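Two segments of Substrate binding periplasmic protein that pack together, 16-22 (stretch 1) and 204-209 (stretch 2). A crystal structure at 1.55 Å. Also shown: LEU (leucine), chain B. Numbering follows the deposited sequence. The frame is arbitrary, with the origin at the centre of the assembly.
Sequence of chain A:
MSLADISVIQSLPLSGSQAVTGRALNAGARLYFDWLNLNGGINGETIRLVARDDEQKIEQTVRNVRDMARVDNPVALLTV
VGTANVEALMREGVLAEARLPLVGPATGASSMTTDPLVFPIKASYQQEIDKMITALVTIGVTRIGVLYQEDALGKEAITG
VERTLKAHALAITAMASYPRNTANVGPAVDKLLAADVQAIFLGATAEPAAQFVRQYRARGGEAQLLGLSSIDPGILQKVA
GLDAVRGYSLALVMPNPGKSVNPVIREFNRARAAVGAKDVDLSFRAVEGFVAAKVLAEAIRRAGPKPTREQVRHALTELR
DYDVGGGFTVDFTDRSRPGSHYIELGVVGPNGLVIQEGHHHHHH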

ATOM      1  N   GLY A  16       2.604 -16.501  -5.225  1.00  7.37           N
ATOM      2  CA  GLY A  16       3.513 -16.449  -4.095  1.00  6.42           C
ATOM      3  C   GLY A  16       2.870 -15.862  -2.853  1.00  5.96           C
ATOM      4  O   GLY A  16       1.664 -15.604  -2.822  1.00  6.74           O
ATOM      5  N   SER A  17       3.689 -15.634  -1.831  1.00  6.14           N
ATOM      6  CA  SER A  17       3.227 -15.109  -0.550  1.00  6.89           C
ATOM      7  C   SER A  17       2.472 -13.784  -0.598  1.00  6.05           C
ATOM      8  O   SER A  17       1.602 -13.528   0.238  1.00  7.05           O
ATOM      9  CB  SER A  17       4.413 -14.971   0.404  1.00  8.19           C
ATOM     10  OG  SER A  17       3.985 -14.508   1.672  1.00 12.68           O
ATOM     11  N   GLN A  18       2.804 -12.947  -1.573  1.00  5.27           N
ATOM     12  CA  GLN A  18       2.174 -11.639  -1.717  1.00  5.01           C
ATOM     13  C   GLN A  18       1.074 -11.585  -2.769  1.00  5.09           C
ATOM     14  O   GLN A  18       0.582 -10.506  -3.092  1.00  5.18           O
ATOM     15  CB  GLN A  18       3.243 -10.599  -2.054  1.00  4.01           C
ATOM     16  CG  GLN A  18       4.027 -10.107  -0.856  1.00  4.47           C
ATOM     17  CD  GLN A  18       3.285  -9.030  -0.091  1.00  5.48           C
ATOM     18  OE1 GLN A  18       2.216  -9.268   0.474  1.00  7.15           O
ATOM     19  NE2 GLN A  18       3.844  -7.830  -0.083  1.00  5.52           N
ATOM     20  N   ALA A  19       0.683 -12.743  -3.292  1.00  5.72           N
ATOM     21  CA  ALA A  19      -0.351 -12.808  -4.323  1.00  6.66           C
ATOM     22  C   ALA A  19      -1.646 -12.089  -3.958  1.00  6.12           C
ATOM     23  O   ALA A  19      -2.231 -11.397  -4.792  1.00  6.69           O
ATOM     24  CB  ALA A  19      -0.648 -14.266  -4.663  1.00  6.80           C
ATOM     25  N   VAL A  20      -2.101 -12.246  -2.720  1.00  6.98           N
ATOM     26  CA  VAL A  20      -3.342 -11.608  -2.302  1.00  7.94           C
ATOM     27  C   VAL A  20      -3.279 -10.092  -2.475  1.00  6.80           C
ATOM     28  O   VAL A  20      -4.233  -9.469  -2.944  1.00  8.13           O
ATOM     29  CB  VAL A  20      -3.672 -11.947  -0.828  1.00 10.04           C
ATOM     30  CG1 VAL A  20      -2.587 -11.417   0.091  1.00 12.65           C
ATOM     31  CG2 VAL A  20      -5.033 -11.380  -0.459  1.00 10.39           C
ATOM     32  N   THR A  21      -2.142  -9.508  -2.113  1.00  6.82           N
ATOM     33  CA  THR A  21      -1.953  -8.068  -2.221  1.00  6.24           C
ATOM     34  C   THR A  21      -1.821  -7.608  -3.674  1.00  5.32           C
ATOM     35  O   THR A  21      -2.489  -6.656  -4.094  1.00  5.14           O
ATOM     36  CB  THR A  21      -0.715  -7.628  -1.419  1.00  7.17           C
ATOM     37  OG1 THR A  21      -0.958  -7.850  -0.023  1.00 10.51           O
ATOM     38  CG2 THR A  21      -0.416  -6.156  -1.648  1.00  8.99           C
ATOM     39  N   GLY A  22      -0.971  -8.285  -4.437  1.00  5.28           N
ATOM     40  CA  GLY A  22      -0.783  -7.918  -5.830  1.00  3.49           C
ATOM     41  C   GLY A  22      -2.055  -8.049  -6.649  1.00  3.31           C
ATOM     42  O   GLY A  22      -2.369  -7.177  -7.460  1.00  3.05           O
TER
HETATM   43  N   LEU B 400       4.474  -2.931  -0.610  1.00  4.82           N
HETATM   44  CA  LEU B 400       4.397  -4.050   0.371  1.00  7.09           C
HETATM   45  C   LEU B 400       2.949  -4.411   0.637  1.00  7.25           C
HETATM   46  O   LEU B 400       2.717  -5.547   1.097  1.00  7.88           O
HETATM   47  CB  LEU B 400       5.065  -3.627   1.668  1.00  3.61           C
HETATM   48  CG  LEU B 400       6.407  -3.018   1.282  1.00  7.47           C
HETATM   49  CD1 LEU B 400       6.706  -1.854   2.117  1.00  1.00           C
HETATM   50  CD2 LEU B 400       7.472  -4.035   1.382  1.00  1.00           C
HETATM   51  OXT LEU B 400       2.073  -3.553   0.385  1.00  8.31           O
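Stretch 2 204-209: ATAEPA

Stretch 2 enters the contact as an extended segment and leaves it as the first turn of a helix. Ala-204 (phi/psi -143/178) and Thr-205 (-94/171) have extended backbone angles; from Ala-206 onward the angles are helical, and the bond from Ala-209 N to Thr-205 O, 3.0 Å, closes the first turn. Stretch 1 also leads into a helix, but through a type I turn from Gly-16 to Ala-19, closed by Ala-19 N to Gly-16 O at 3.1 Å; the N-cap of that helix is Gln-18. The two helices start beside each other and diverge from there; the nearest CA atoms, those of Ser-17 and Glu-207, are 6.4 Å apart. The two stretches together bury 256 Å².

Ala-204 makes no contact; its CB is 8.7 Å from Gln-18 OE1, the nearest atom of stretch 1. Thr-205, at the N-cap position, directs its CA-to-CB bond toward stretch 1. Its chi1 of 52° (p) accompanies an approach of CG2 to Gln-18 NE2 of 3.2 Å. That same NE2 donates to the bound leucine, reaching LEU O at 2.8 Å with a nearly linear N-H...acceptor angle of 172°; Thr-205 CG2 lies 3.6 Å from LEU O, so the methyl borders this polar contact. Thr-205 OG1 makes no capping bond, but is 3.0 Å from water 1, which donates to Ser-17 OG at 2.7 Å.

Ala-206 also points toward stretch 1. Its CB lies 4.2 Å from Val-20 CG1, an apolar contact, and 3.9 Å from Thr-21 OG1. Its backbone N, in the first helical turn, donates to water 3 at 2.9 Å; this water is also bonded to Thr-21 OG1 at 2.8 Å and donates to LEU O at 2.6 Å, joining both stretches to the ligand.

Glu-207 provides the direct hydrogen bond across the interface: Ser-17 OG donates to Glu-207 OE1 at a short 2.5 Å. The glutamate is extended through chi1 (-174°) and chi2 (171°), which carries its carboxylate out to the serine, itself in the t rotamer. At the backbone, Glu-207 N donates to water 2 at 2.9 Å, and this water donates in turn to Ser-17 O at 2.9 Å and Gln-18 OE1 at 2.7 Å, bridging the two chain segments where they run closest.

Pro-208 turns sideways and touches only lightly, with CD 4.3 Å from Ser-17 OG. By Ala-209, whose CB is 8.8 Å from Gln-18 OE1, the helix has left stretch 1.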

ATOM      1  N   ALA A 204       5.191  -5.786   8.704  1.00  5.74           N
ATOM      2  CA  ALA A 204       5.194  -6.938   7.820  1.00  5.73           C
ATOM      3  C   ALA A 204       4.166  -6.858   6.707  1.00  5.49           C
ATOM      4  O   ALA A 204       3.388  -5.907   6.615  1.00  5.68           O
ATOM      5  CB  ALA A 204       4.938  -8.185   8.646  1.00  7.89           C
ATOM      6  N   THR A 205       4.180  -7.880   5.858  1.00  4.03           N
ATOM      7  CA  THR A 205       3.239  -7.978   4.756  1.00  4.59           C
ATOM      8  C   THR A 205       2.043  -8.807   5.217  1.00  5.12           C
ATOM      9  O   THR A 205       2.063  -9.398   6.297  1.00  4.91           O
ATOM     10  CB  THR A 205       3.900  -8.616   3.523  1.00  4.88           C
ATOM     11  OG1 THR A 205       4.521  -9.852   3.897  1.00  6.46           O
ATOM     12  CG2 THR A 205       4.958  -7.675   2.950  1.00  4.89           C
ATOM     13  N   ALA A 206       1.007  -8.849   4.388  1.00  5.05           N
ATOM     14  CA  ALA A 206      -0.232  -9.544   4.712  1.00  7.32           C
ATOM     15  C   ALA A 206      -0.163 -10.969   5.257  1.00  6.50           C
ATOM     16  O   ALA A 206      -0.659 -11.231   6.356  1.00  5.44           O
ATOM     17  CB  ALA A 206      -1.161  -9.504   3.501  1.00  9.06           C
ATOM     18  N   GLU A 207       0.443 -11.884   4.506  1.00  5.91           N
ATOM     19  CA  GLU A 207       0.500 -13.280   4.936  1.00  7.66           C
ATOM     20  C   GLU A 207       1.250 -13.517   6.244  1.00  6.27           C
ATOM     21  O   GLU A 207       0.722 -14.163   7.149  1.00  5.50           O
ATOM     22  CB  GLU A 207       1.073 -14.166   3.826  1.00  9.71           C
ATOM     23  CG  GLU A 207       1.019 -15.651   4.166  1.00 15.89           C
ATOM     24  CD  GLU A 207       1.380 -16.545   2.995  1.00 18.63           C
ATOM     25  OE1 GLU A 207       2.487 -16.391   2.440  1.00 19.27           O
ATOM     26  OE2 GLU A 207       0.554 -17.409   2.634  1.00 23.64           O
ATOM     27  N   PRO A 208       2.494 -13.024   6.361  1.00  5.63           N
ATOM     28  CA  PRO A 208       3.192 -13.255   7.628  1.00  5.25           C
ATOM     29  C   PRO A 208       2.469 -12.582   8.797  1.00  4.56           C
ATOM     30  O   PRO A 208       2.437 -13.112   9.905  1.00  4.49           O
ATOM     31  CB  PRO A 208       4.589 -12.679   7.372  1.00  4.81           C
ATOM     32  CG  PRO A 208       4.374 -11.687   6.261  1.00  6.96           C
ATOM     33  CD  PRO A 208       3.386 -12.394   5.374  1.00  6.79           C
ATOM     34  N   ALA A 209       1.878 -11.420   8.546  1.00  4.83           N
ATOM     35  CA  ALA A 209       1.150 -10.720   9.598  1.00  5.51           C
ATOM     36  C   ALA A 209      -0.010 -11.588  10.084  1.00  5.63           C
ATOM     37  O   ALA A 209      -0.214 -11.748  11.288  1.00  6.53           O
ATOM     38  CB  ALA A 209       0.620  -9.383   9.078  1.00  4.84           C
TER
HETATM   39  O   HOH W   1       5.476 -12.415   2.576  1.00 10.70           O
HETATM   40  O   HOH W   2       1.928 -11.402   2.113  1.00 14.34           O
HETATM   41  O   HOH W   3       0.877  -7.205   1.992  1.00  8.56           O